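Local coordinates for protein lipase (Streptomyces rimosus, PDB 5MAL) that hydrolyses triacylglycerols and other esters, including palmitoyl-CoA, as a secreted, monomeric GDSL-type (SGNH) lipase with a serine nucleophile, at residues Y4-G8 with Q64-V68; N82-F86 with A110-Q114. All coordinates share one frame; numbering follows the deposited sequence.

Contact 1: Y4-G8 with Q64-V68; sequences YVALG and QLTPV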
# COMPACT_ATOMS: atom_id res chain seq x y z
N TYR A 4 7.89 -2.90 -16.61
CA TYR A 4 7.02 -2.69 -15.46
C TYR A 4 7.87 -2.14 -14.33
O TYR A 4 8.83 -2.77 -13.91
CB TYR A 4 6.37 -4.03 -15.08
CG TYR A 4 5.60 -4.05 -13.78
CD1 TYR A 4 4.93 -2.92 -13.31
CD2 TYR A 4 5.54 -5.22 -13.01
CE1 TYR A 4 4.19 -2.97 -12.11
CE2 TYR A 4 4.83 -5.26 -11.82
CZ TYR A 4 4.16 -4.14 -11.38
OH TYR A 4 3.46 -4.17 -10.20
N VAL A 5 7.54 -0.94 -13.87
CA VAL A 5 8.17 -0.45 -12.65
C VAL A 5 7.18 -0.49 -11.51
O VAL A 5 6.09 0.09 -11.60
CB VAL A 5 8.69 0.97 -12.79
CG1 VAL A 5 9.35 1.40 -11.47
CG2 VAL A 5 9.69 1.07 -13.96
N ALA A 6 7.56 -1.16 -10.44
CA ALA A 6 6.70 -1.24 -9.27
C ALA A 6 7.29 -0.42 -8.13
O ALA A 6 8.32 -0.77 -7.56
CB ALA A 6 6.52 -2.68 -8.85
N LEU A 7 6.61 0.68 -7.84
CA LEU A 7 7.02 1.64 -6.83
C LEU A 7 6.23 1.47 -5.56
O LEU A 7 5.19 0.82 -5.54
CB LEU A 7 6.77 3.07 -7.31
CG LEU A 7 7.26 3.43 -8.70
CD1 LEU A 7 6.59 4.73 -9.05
CD2 LEU A 7 8.77 3.55 -8.66
N GLY A 8 6.70 2.13 -4.51
CA GLY A 8 5.85 2.29 -3.35
C GLY A 8 6.45 1.84 -2.05
O GLY A 8 7.68 1.76 -1.91
N GLN A 64 13.49 5.66 -5.82
CA GLN A 64 12.67 4.66 -6.53
C GLN A 64 12.35 4.93 -7.99
O GLN A 64 11.97 4.01 -8.73
CB GLN A 64 11.35 4.46 -5.80
CG GLN A 64 11.48 4.03 -4.34
CD GLN A 64 10.16 3.57 -3.79
OE1 GLN A 64 9.19 3.42 -4.54
NE2 GLN A 64 10.10 3.32 -2.48
N LEU A 65 12.44 6.18 -8.43
CA LEU A 65 11.99 6.49 -9.78
C LEU A 65 13.06 6.24 -10.84
O LEU A 65 12.80 6.41 -12.04
CB LEU A 65 11.51 7.93 -9.86
CG LEU A 65 10.28 8.26 -9.01
CD1 LEU A 65 10.02 9.74 -9.04
CD2 LEU A 65 9.05 7.49 -9.49
N THR A 66 14.25 5.83 -10.42
CA THR A 66 15.37 5.66 -11.34
C THR A 66 15.05 4.88 -12.64
O THR A 66 15.40 5.33 -13.73
CB THR A 66 16.57 4.99 -10.63
OG1 THR A 66 16.99 5.84 -9.55
CG2 THR A 66 17.73 4.77 -11.58
N PRO A 67 14.34 3.73 -12.54
CA PRO A 67 14.05 2.99 -13.78
C PRO A 67 12.79 3.44 -14.51
O PRO A 67 12.39 2.80 -15.49
CB PRO A 67 13.89 1.55 -13.28
CG PRO A 67 13.31 1.71 -11.92
CD PRO A 67 13.90 2.98 -11.34
N VAL A 68 12.16 4.51 -14.04
CA VAL A 68 10.97 5.02 -14.69
C VAL A 68 11.39 5.95 -15.81
O VAL A 68 12.02 6.97 -15.56
CB VAL A 68 10.06 5.77 -13.71
CG1 VAL A 68 8.86 6.35 -14.43
CG2 VAL A 68 9.63 4.83 -12.60
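Val5 of strand 3-8 points at a loop that runs past it from Gln64 and turns at 65-68, with CA atoms 6.5 Å apart at Val5 and Val68, while Leu7 reaches the loop with its terminal methyls; this type I turn is closed by the bond from Val68 N to Leu65 O. The extended side chain of Gln64 lays its amide along the backbone of Gly8 and grips it twice. Gln64 OE1 accepts Gly8 N at 2.8 Å, almost straight at 172° and on an in-plane lone pair, while Gln64 NE2 gives a more bent bond to Gly8 O at 2.9 Å, tilted from that carbonyl's plane. The paired bonds fix the amide's rotation and satisfy buried backbone groups. Cutting Gln64 back to an alanine would probably leave Gly8 N and O without these mates and open a gap beside Leu7. Leu7 sends its two methyls different ways: CD2 touches Gln64 O at 3.2 Å, CD1 meets Leu65 CD2 at 3.7 Å. In Val5, CG1 stands anti to the backbone N (chi1 -179°), reaching Val68 CG2 at 3.6 Å and the Pro67 ring, while CG2 rests on Pro67 O. Ile127 of helix 98-130 also packs on Leu7. The loop thus packs on one face of the SGNH hydrolase parallel sheet, where strand 3-8 runs into the GDS motif, of which Gly8 is the glycine and Ser10 the nucleophile.

Contact 2: N82-F86 with A110-Q114; sequences NDAGF and AYIQQ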
# COMPACT_ATOMS: atom_id res chain seq x y z
N ASN A 82 2.93 5.87 4.82
CA ASN A 82 4.03 6.22 5.71
C ASN A 82 4.15 7.73 5.88
O ASN A 82 4.58 8.21 6.93
CB ASN A 82 5.33 5.64 5.19
CG ASN A 82 5.45 4.15 5.49
OD1 ASN A 82 5.27 3.73 6.63
ND2 ASN A 82 5.73 3.35 4.47
N ASP A 83 3.78 8.47 4.84
CA ASP A 83 3.74 9.92 4.94
C ASP A 83 2.78 10.33 6.05
O ASP A 83 3.04 11.27 6.80
CB ASP A 83 3.32 10.55 3.62
CG ASP A 83 4.27 10.22 2.50
OD1 ASP A 83 4.22 9.09 2.00
OD2 ASP A 83 5.09 11.09 2.12
N ALA A 84 1.68 9.59 6.17
CA ALA A 84 0.66 9.90 7.14
C ALA A 84 1.00 9.25 8.49
O ALA A 84 0.29 9.44 9.47
CB ALA A 84 -0.70 9.43 6.64
N GLY A 85 2.09 8.50 8.52
CA GLY A 85 2.57 7.86 9.73
C GLY A 85 1.72 6.68 10.18
O GLY A 85 1.41 6.55 11.37
N PHE A 86 1.34 5.82 9.24
CA PHE A 86 0.47 4.69 9.57
C PHE A 86 1.13 3.66 10.49
O PHE A 86 0.52 3.22 11.46
CB PHE A 86 -0.01 3.99 8.30
CG PHE A 86 -1.32 4.50 7.79
CD1 PHE A 86 -1.81 5.72 8.21
CD2 PHE A 86 -2.07 3.77 6.87
CE1 PHE A 86 -3.02 6.21 7.74
CE2 PHE A 86 -3.27 4.25 6.40
CZ PHE A 86 -3.75 5.47 6.83
N ALA A 110 -5.70 13.97 9.59
CA ALA A 110 -5.49 15.36 9.20
C ALA A 110 -4.42 15.41 8.13
O ALA A 110 -4.54 16.15 7.15
CB ALA A 110 -5.10 16.21 10.39
N TYR A 111 -3.37 14.60 8.30
CA TYR A 111 -2.28 14.55 7.33
C TYR A 111 -2.78 14.09 5.98
O TYR A 111 -2.52 14.72 4.96
CB TYR A 111 -1.17 13.61 7.79
CG TYR A 111 0.09 13.78 6.98
CD1 TYR A 111 0.21 13.22 5.71
CD2 TYR A 111 1.15 14.51 7.47
CE1 TYR A 111 1.36 13.39 4.96
CE2 TYR A 111 2.31 14.68 6.74
CZ TYR A 111 2.41 14.12 5.48
OH TYR A 111 3.57 14.31 4.76
N ILE A 112 -3.47 12.96 5.99
CA ILE A 112 -4.05 12.40 4.79
C ILE A 112 -4.91 13.39 4.03
O ILE A 112 -4.77 13.54 2.81
CB ILE A 112 -4.91 11.19 5.12
CG1 ILE A 112 -4.02 10.05 5.63
CG2 ILE A 112 -5.72 10.78 3.92
CD1 ILE A 112 -4.77 9.00 6.43
N GLN A 113 -5.81 14.06 4.74
CA GLN A 113 -6.79 14.92 4.10
C GLN A 113 -6.15 16.21 3.58
O GLN A 113 -6.54 16.73 2.53
CB GLN A 113 -7.92 15.25 5.07
CG GLN A 113 -8.67 14.02 5.58
CD GLN A 113 -9.67 14.33 6.68
OE1 GLN A 113 -9.96 15.49 6.98
NE2 GLN A 113 -10.21 13.28 7.31
N GLN A 114 -5.14 16.70 4.30
CA GLN A 114 -4.60 18.04 4.07
C GLN A 114 -3.24 18.05 3.36
O GLN A 114 -3.04 18.75 2.36
CB GLN A 114 -4.48 18.77 5.40
CG GLN A 114 -5.82 19.02 6.08
CD GLN A 114 -5.69 19.37 7.55
OE1 GLN A 114 -4.64 19.83 8.00
NE2 GLN A 114 -6.75 19.13 8.31
O HOH W 1 6.31 12.88 3.75
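Tyr111 turns one face of its ring to the backbone carbonyl of Asp83, whose O sits 3.1 Å above the ring plane, offset toward the rim and 3.2 Å from Tyr111 CZ. Ala84 CA comes in obliquely near Tyr111 CD1, and Asp83 CB lies 3.7 Å from Tyr111 CE1. Tyr111 leans from helix 98-130 across the loop because its chi1 of -167° sets CG opposite the backbone N. Tyr111 OH is hydrogen-bonded to Gln119 of the same helix and also accepts a long bond, 3.3 Å, from a water O. That water O donates a shorter bond to Asp83 OD2 at 2.7 Å, an oxygen that Thr57 binds as well. Here the loop after strand 74-78 enters helix 86-96, with Gly85 as N-cap, so the contact seats the start of one helix against the long helix 98-130 of the SGNH hydrolase fold. Beside the tyrosine, toward Phe86, the contact is wholly apolar: Ala84 CB meets Ile112 CG1 at 3.5 Å. One carbon further out, Ile112 CD1 approaches the Phe86 ring obliquely, 3.5 Å from Phe86 CE1, the two side chains crossing at about a right angle. Ala166 of helix 159-180 also touches Phe86, and Ile170 and Val173 touch Ile112.

How the contacts relate
Contact 1 is the more buried, with six of its seven touching residues in the interior, whereas contact 2 includes the partly exposed Tyr111 and Phe86. Contact 1 belongs to the sheet; contact 2 joins the loop after strand 74-78, at the start of helix 86-96, to helix 98-130. Their centres lie 22 Å apart and their nearest atoms about 7 Å. Helix 98-130 is common to both, backing Leu7, Leu65 and Val68 in contact 1. Contact 1 has direct amide-to-backbone bonds as well as aliphatic packing; contact 2 relies on ring and methyl contacts plus one bridging water. Gly8 lies about 8 Å from the Ser10 side chain, and the Phe86 side chain about 8 Å from it too.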